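Local structure of adenylate cyclase-like protein (Chlamydia trachomatis, 4QO6) at residues 70-82 / 92-104. The protein is CdsD, a structural protein of the type III secretion inner-membrane ring, of which this chain is a piece of the periplasmic region. Residues are numbered along the deposited sequence; the frame is centred on the assembly and turned at random.
Sequences DDEAVWQEMNILL and SMQSPEPGIFVIS
The carboxamide of N79 grips the backbone of M93 at both ends. Its OD1 accepts from M93 N at 2.8 Å, in the carbonyl plane and on a lone pair, while N79 ND2 donates to M93 O at 3.0 Å. Two bonds to one residue fix the rotation of the amide, and they occupy the N-H and C=O that edge strand 92-95 turns away from its partner strand 100-104. One helical turn earlier, the indole of W75 lies against the same strand. CG stands between the backbone N and the carbonyl carbon (chi1 58°), which brings one ring face over the chain: Q94 CA sits 4.1 Å from the five-membered ring centroid, nearly on its normal, a CH-pi contact. Q94, bent at chi2, curls back over that face, its OE1 3.5 Å from W75 CH2 and the amide inclined 51° to the ring; E72 O lies over the opposite face. At the helix start, D71 OD2 accepts a nearly straight hydrogen bond from G99 N on its syn lone pair (2.8 Å, 170°), tying the helix to the type II turn E97-I100, while D71 OD1 is hydrogen-bonded to H41 ND1, outside the two segments. A water donates to S95 OG and weakly to D71 OD2. F101 turns an edge toward W75 CD1, with D71 O in the ring plane and V74 CG1 3.9 Å from its CZ, and meets F124 edge-to-face. Deeper in, M93 SD touches M78 CG (4.0 Å) where the two side chains cross at a slant. Helix 71-82 runs antiparallel to strand 92-95, packed on the three-stranded sheet beside helix 110-123: an alpha-beta-beta-alpha-beta order consistent with the BON-like fold of the periplasmic PD2 domain.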
loop_
_atom_site.group_PDB
_atom_site.type_symbol
_atom_site.label_atom_id
_atom_site.label_comp_id
_atom_site.label_asym_id
_atom_site.label_seq_id
_atom_site.Cartn_x
_atom_site.Cartn_y
_atom_site.Cartn_z
ATOM N N ASP A 70 18.967 -9.546 2.644
ATOM C CA ASP A 70 17.824 -10.323 2.203
ATOM C C ASP A 70 16.546 -9.497 2.516
ATOM O O ASP A 70 16.090 -9.377 3.654
ATOM C CB ASP A 70 17.861 -11.658 2.937
ATOM C CG ASP A 70 16.583 -12.482 2.773
ATOM O OD1 ASP A 70 15.620 -11.964 2.201
ATOM O OD2 ASP A 70 16.577 -13.674 3.206
ATOM N N ASP A 71 16.003 -8.848 1.519
ATOM C CA ASP A 71 14.882 -7.947 1.747
ATOM C C ASP A 71 13.667 -8.662 2.342
ATOM O O ASP A 71 12.919 -8.050 3.121
ATOM C CB ASP A 71 14.512 -7.214 0.476
ATOM C CG ASP A 71 15.531 -6.160 0.074
ATOM O OD1 ASP A 71 16.400 -5.783 0.881
ATOM O OD2 ASP A 71 15.444 -5.652 -1.057
ATOM N N GLU A 72 13.488 -9.950 2.021
ATOM C CA GLU A 72 12.334 -10.732 2.544
ATOM C C GLU A 72 12.370 -10.877 4.074
ATOM O O GLU A 72 11.346 -10.774 4.719
ATOM C CB GLU A 72 12.290 -12.121 1.884
ATOM C CG GLU A 72 11.040 -12.919 2.058
ATOM C CD GLU A 72 11.135 -14.347 1.458
ATOM O OE1 GLU A 72 11.984 -15.235 1.881
ATOM O OE2 GLU A 72 10.336 -14.563 0.533
ATOM N N ALA A 73 13.541 -11.171 4.624
ATOM C CA ALA A 73 13.751 -11.267 6.067
ATOM C C ALA A 73 13.420 -9.918 6.657
ATOM O O ALA A 73 12.793 -9.855 7.667
ATOM C CB ALA A 73 15.205 -11.647 6.417
ATOM N N VAL A 74 13.840 -8.848 5.991
ATOM C CA VAL A 74 13.543 -7.469 6.425
ATOM C C VAL A 74 12.086 -7.109 6.534
ATOM O O VAL A 74 11.633 -6.745 7.638
ATOM C CB VAL A 74 14.267 -6.410 5.617
ATOM C CG1 VAL A 74 13.898 -5.029 6.126
ATOM C CG2 VAL A 74 15.814 -6.603 5.693
ATOM N N TRP A 75 11.305 -7.264 5.476
ATOM C CA TRP A 75 9.879 -6.932 5.620
ATOM C C TRP A 75 9.081 -7.936 6.400
ATOM O O TRP A 75 8.071 -7.555 7.002
ATOM C CB TRP A 75 9.181 -6.525 4.290
ATOM C CG TRP A 75 9.200 -7.502 3.185
ATOM C CD1 TRP A 75 10.034 -7.491 2.118
ATOM C CD2 TRP A 75 8.316 -8.625 3.009
ATOM N NE1 TRP A 75 9.765 -8.578 1.286
ATOM C CE2 TRP A 75 8.709 -9.288 1.813
ATOM C CE3 TRP A 75 7.284 -9.164 3.762
ATOM C CZ2 TRP A 75 8.058 -10.468 1.335
ATOM C CZ3 TRP A 75 6.624 -10.369 3.291
ATOM C CH2 TRP A 75 7.017 -10.973 2.059
ATOM N N GLN A 76 9.470 -9.233 6.385
ATOM C CA GLN A 76 8.758 -10.202 7.219
ATOM C C GLN A 76 8.943 -9.866 8.746
ATOM O O GLN A 76 8.013 -9.992 9.527
ATOM C CB GLN A 76 9.246 -11.617 6.950
ATOM C CG GLN A 76 8.637 -12.218 5.686
ATOM C CD GLN A 76 9.206 -13.597 5.387
ATOM O OE1 GLN A 76 10.305 -13.949 5.865
ATOM N NE2 GLN A 76 8.497 -14.369 4.527
ATOM N N GLU A 77 10.176 -9.549 9.123
ATOM C CA GLU A 77 10.520 -9.132 10.467
ATOM C C GLU A 77 9.642 -7.928 10.840
ATOM O O GLU A 77 8.988 -7.952 11.829
ATOM C CB GLU A 77 12.012 -8.797 10.551
ATOM C CG GLU A 77 12.463 -8.176 11.878
ATOM C CD GLU A 77 13.375 -6.938 11.743
ATOM O OE1 GLU A 77 14.375 -6.973 10.958
ATOM O OE2 GLU A 77 13.099 -5.910 12.444
ATOM N N MET A 78 9.577 -6.913 10.010
ATOM C CA MET A 78 8.786 -5.722 10.313
ATOM C C MET A 78 7.286 -6.039 10.476
ATOM O O MET A 78 6.627 -5.488 11.350
ATOM C CB MET A 78 9.047 -4.631 9.224
ATOM C CG MET A 78 8.512 -3.195 9.491
ATOM S SD MET A 78 9.027 -2.217 11.009
ATOM C CE MET A 78 10.642 -2.889 11.326
ATOM N N ASN A 79 6.761 -6.952 9.648
ATOM C CA ASN A 79 5.365 -7.359 9.712
ATOM C C ASN A 79 5.087 -8.063 10.978
ATOM O O ASN A 79 3.978 -7.948 11.487
ATOM C CB ASN A 79 4.968 -8.296 8.543
ATOM C CG ASN A 79 4.875 -7.549 7.241
ATOM O OD1 ASN A 79 4.808 -6.314 7.266
ATOM N ND2 ASN A 79 4.913 -8.281 6.069
ATOM N N ILE A 80 6.069 -8.826 11.477
ATOM C CA ILE A 80 5.904 -9.465 12.792
ATOM C C ILE A 80 5.764 -8.343 13.864
ATOM O O ILE A 80 4.890 -8.435 14.728
ATOM C CB ILE A 80 7.037 -10.464 13.119
ATOM C CG1 ILE A 80 6.931 -11.720 12.262
ATOM C CG2 ILE A 80 7.030 -10.851 14.583
ATOM C CD1 ILE A 80 8.159 -12.634 12.363
ATOM N N LEU A 81 6.567 -7.272 13.797
ATOM C CA LEU A 81 6.468 -6.214 14.839
ATOM C C LEU A 81 5.152 -5.488 14.760
ATOM O O LEU A 81 4.588 -5.128 15.780
ATOM C CB LEU A 81 7.557 -5.168 14.725
ATOM C CG LEU A 81 8.976 -5.685 14.920
ATOM C CD1 LEU A 81 10.004 -4.568 14.695
ATOM C CD2 LEU A 81 9.087 -6.309 16.313
ATOM N N LEU A 82 4.695 -5.208 13.547
ATOM C CA LEU A 82 3.475 -4.434 13.391
ATOM C C LEU A 82 2.258 -5.229 13.883
ATOM O O LEU A 82 1.342 -4.645 14.465
ATOM C CB LEU A 82 3.291 -4.022 11.960
ATOM C CG LEU A 82 4.306 -3.027 11.399
ATOM C CD1 LEU A 82 4.254 -3.098 9.879
ATOM C CD2 LEU A 82 4.033 -1.611 11.907
ATOM N N SER A 92 0.877 -3.489 6.711
ATOM C CA SER A 92 1.955 -4.391 6.346
ATOM C C SER A 92 2.961 -3.807 5.365
ATOM O O SER A 92 2.697 -2.820 4.707
ATOM C CB SER A 92 1.389 -5.669 5.780
ATOM O OG SER A 92 0.582 -5.407 4.689
ATOM N N MET A 93 4.115 -4.462 5.290
ATOM C CA MET A 93 5.226 -4.046 4.474
ATOM C C MET A 93 5.600 -5.182 3.497
ATOM O O MET A 93 5.566 -6.384 3.862
ATOM C CB MET A 93 6.440 -3.701 5.334
ATOM C CG MET A 93 7.678 -3.269 4.535
ATOM S SD MET A 93 9.046 -2.716 5.580
ATOM C CE MET A 93 8.390 -1.100 5.962
ATOM N N GLN A 94 5.947 -4.754 2.295
ATOM C CA GLN A 94 6.361 -5.586 1.178
ATOM C C GLN A 94 7.521 -4.868 0.478
ATOM O O GLN A 94 7.934 -3.790 0.884
ATOM C CB GLN A 94 5.212 -5.824 0.155
ATOM C CG GLN A 94 3.971 -6.544 0.697
ATOM C CD GLN A 94 4.173 -8.002 1.224
ATOM O OE1 GLN A 94 4.693 -8.881 0.499
ATOM N NE2 GLN A 94 3.694 -8.276 2.482
ATOM N N SER A 95 8.035 -5.523 -0.550
ATOM C CA SER A 95 9.075 -5.025 -1.389
ATOM C C SER A 95 8.839 -5.510 -2.817
ATOM O O SER A 95 9.007 -6.704 -3.062
ATOM C CB SER A 95 10.406 -5.605 -0.973
ATOM O OG SER A 95 11.382 -5.173 -1.927
ATOM N N PRO A 96 8.487 -4.596 -3.752
ATOM C CA PRO A 96 8.230 -5.055 -5.116
ATOM C C PRO A 96 9.556 -5.211 -5.890
ATOM O O PRO A 96 9.601 -5.782 -6.955
ATOM C CB PRO A 96 7.384 -3.936 -5.697
ATOM C CG PRO A 96 7.877 -2.736 -4.968
ATOM C CD PRO A 96 8.071 -3.200 -3.562
ATOM N N GLU A 97 10.642 -4.703 -5.349
ATOM C CA GLU A 97 11.938 -5.043 -5.920
ATOM C C GLU A 97 13.098 -4.718 -4.994
ATOM O O GLU A 97 12.947 -3.926 -4.072
ATOM C CB GLU A 97 12.133 -4.391 -7.271
ATOM C CG GLU A 97 11.697 -2.956 -7.368
ATOM C CD GLU A 97 12.394 -2.250 -8.490
ATOM O OE1 GLU A 97 13.554 -2.615 -8.760
ATOM O OE2 GLU A 97 11.797 -1.343 -9.106
ATOM N N PRO A 98 14.253 -5.351 -5.250
ATOM C CA PRO A 98 15.425 -5.203 -4.413
ATOM C C PRO A 98 15.652 -3.722 -4.061
ATOM O O PRO A 98 15.626 -2.868 -4.926
ATOM C CB PRO A 98 16.538 -5.777 -5.295
ATOM C CG PRO A 98 15.815 -6.910 -6.034
ATOM C CD PRO A 98 14.477 -6.329 -6.358
ATOM N N GLY A 99 15.754 -3.420 -2.766
ATOM C CA GLY A 99 16.012 -2.075 -2.350
ATOM C C GLY A 99 14.825 -1.129 -2.335
ATOM O O GLY A 99 15.017 0.022 -2.004
ATOM N N ILE A 100 13.617 -1.589 -2.615
ATOM C CA ILE A 100 12.420 -0.735 -2.520
ATOM C C ILE A 100 11.454 -1.404 -1.546
ATOM O O ILE A 100 11.059 -2.564 -1.783
ATOM C CB ILE A 100 11.628 -0.600 -3.852
ATOM C CG1 ILE A 100 12.487 -0.138 -5.045
ATOM C CG2 ILE A 100 10.491 0.383 -3.689
ATOM C CD1 ILE A 100 13.159 1.206 -4.873
ATOM N N PHE A 101 11.080 -0.673 -0.473
ATOM C CA PHE A 101 10.084 -1.145 0.495
ATOM C C PHE A 101 8.807 -0.276 0.414
ATOM O O PHE A 101 8.892 0.952 0.271
ATOM C CB PHE A 101 10.638 -1.126 1.935
ATOM C CG PHE A 101 11.793 -2.067 2.133
ATOM C CD1 PHE A 101 11.576 -3.413 2.343
ATOM C CD2 PHE A 101 13.055 -1.640 1.982
ATOM C CE1 PHE A 101 12.608 -4.289 2.471
ATOM C CE2 PHE A 101 14.098 -2.499 2.156
ATOM C CZ PHE A 101 13.870 -3.821 2.382
ATOM N N VAL A 102 7.643 -0.937 0.538
ATOM C CA VAL A 102 6.335 -0.326 0.402
ATOM C C VAL A 102 5.504 -0.687 1.625
ATOM O O VAL A 102 5.400 -1.860 1.970
ATOM C CB VAL A 102 5.597 -0.850 -0.838
ATOM C CG1 VAL A 102 4.196 -0.248 -0.922
ATOM C CG2 VAL A 102 6.378 -0.514 -2.114
ATOM N N ILE A 103 4.958 0.321 2.295
ATOM C CA ILE A 103 4.156 0.136 3.504
ATOM C C ILE A 103 2.712 0.507 3.113
ATOM O O ILE A 103 2.477 1.586 2.537
ATOM C CB ILE A 103 4.694 0.988 4.709
ATOM C CG1 ILE A 103 3.860 0.785 5.975
ATOM C CG2 ILE A 103 4.694 2.475 4.437
ATOM C CD1 ILE A 103 4.369 -0.359 6.798
ATOM N N SER A 104 1.743 -0.355 3.450
ATOM C CA SER A 104 0.381 -0.176 2.934
ATOM C C SER A 104 -0.628 -0.593 3.959
ATOM O O SER A 104 -0.282 -1.276 4.897
ATOM C CB SER A 104 0.190 -0.975 1.626
ATOM O OG SER A 104 0.307 -2.339 1.933
HETATM O O HOH W 1 12.859 -7.185 -2.804
#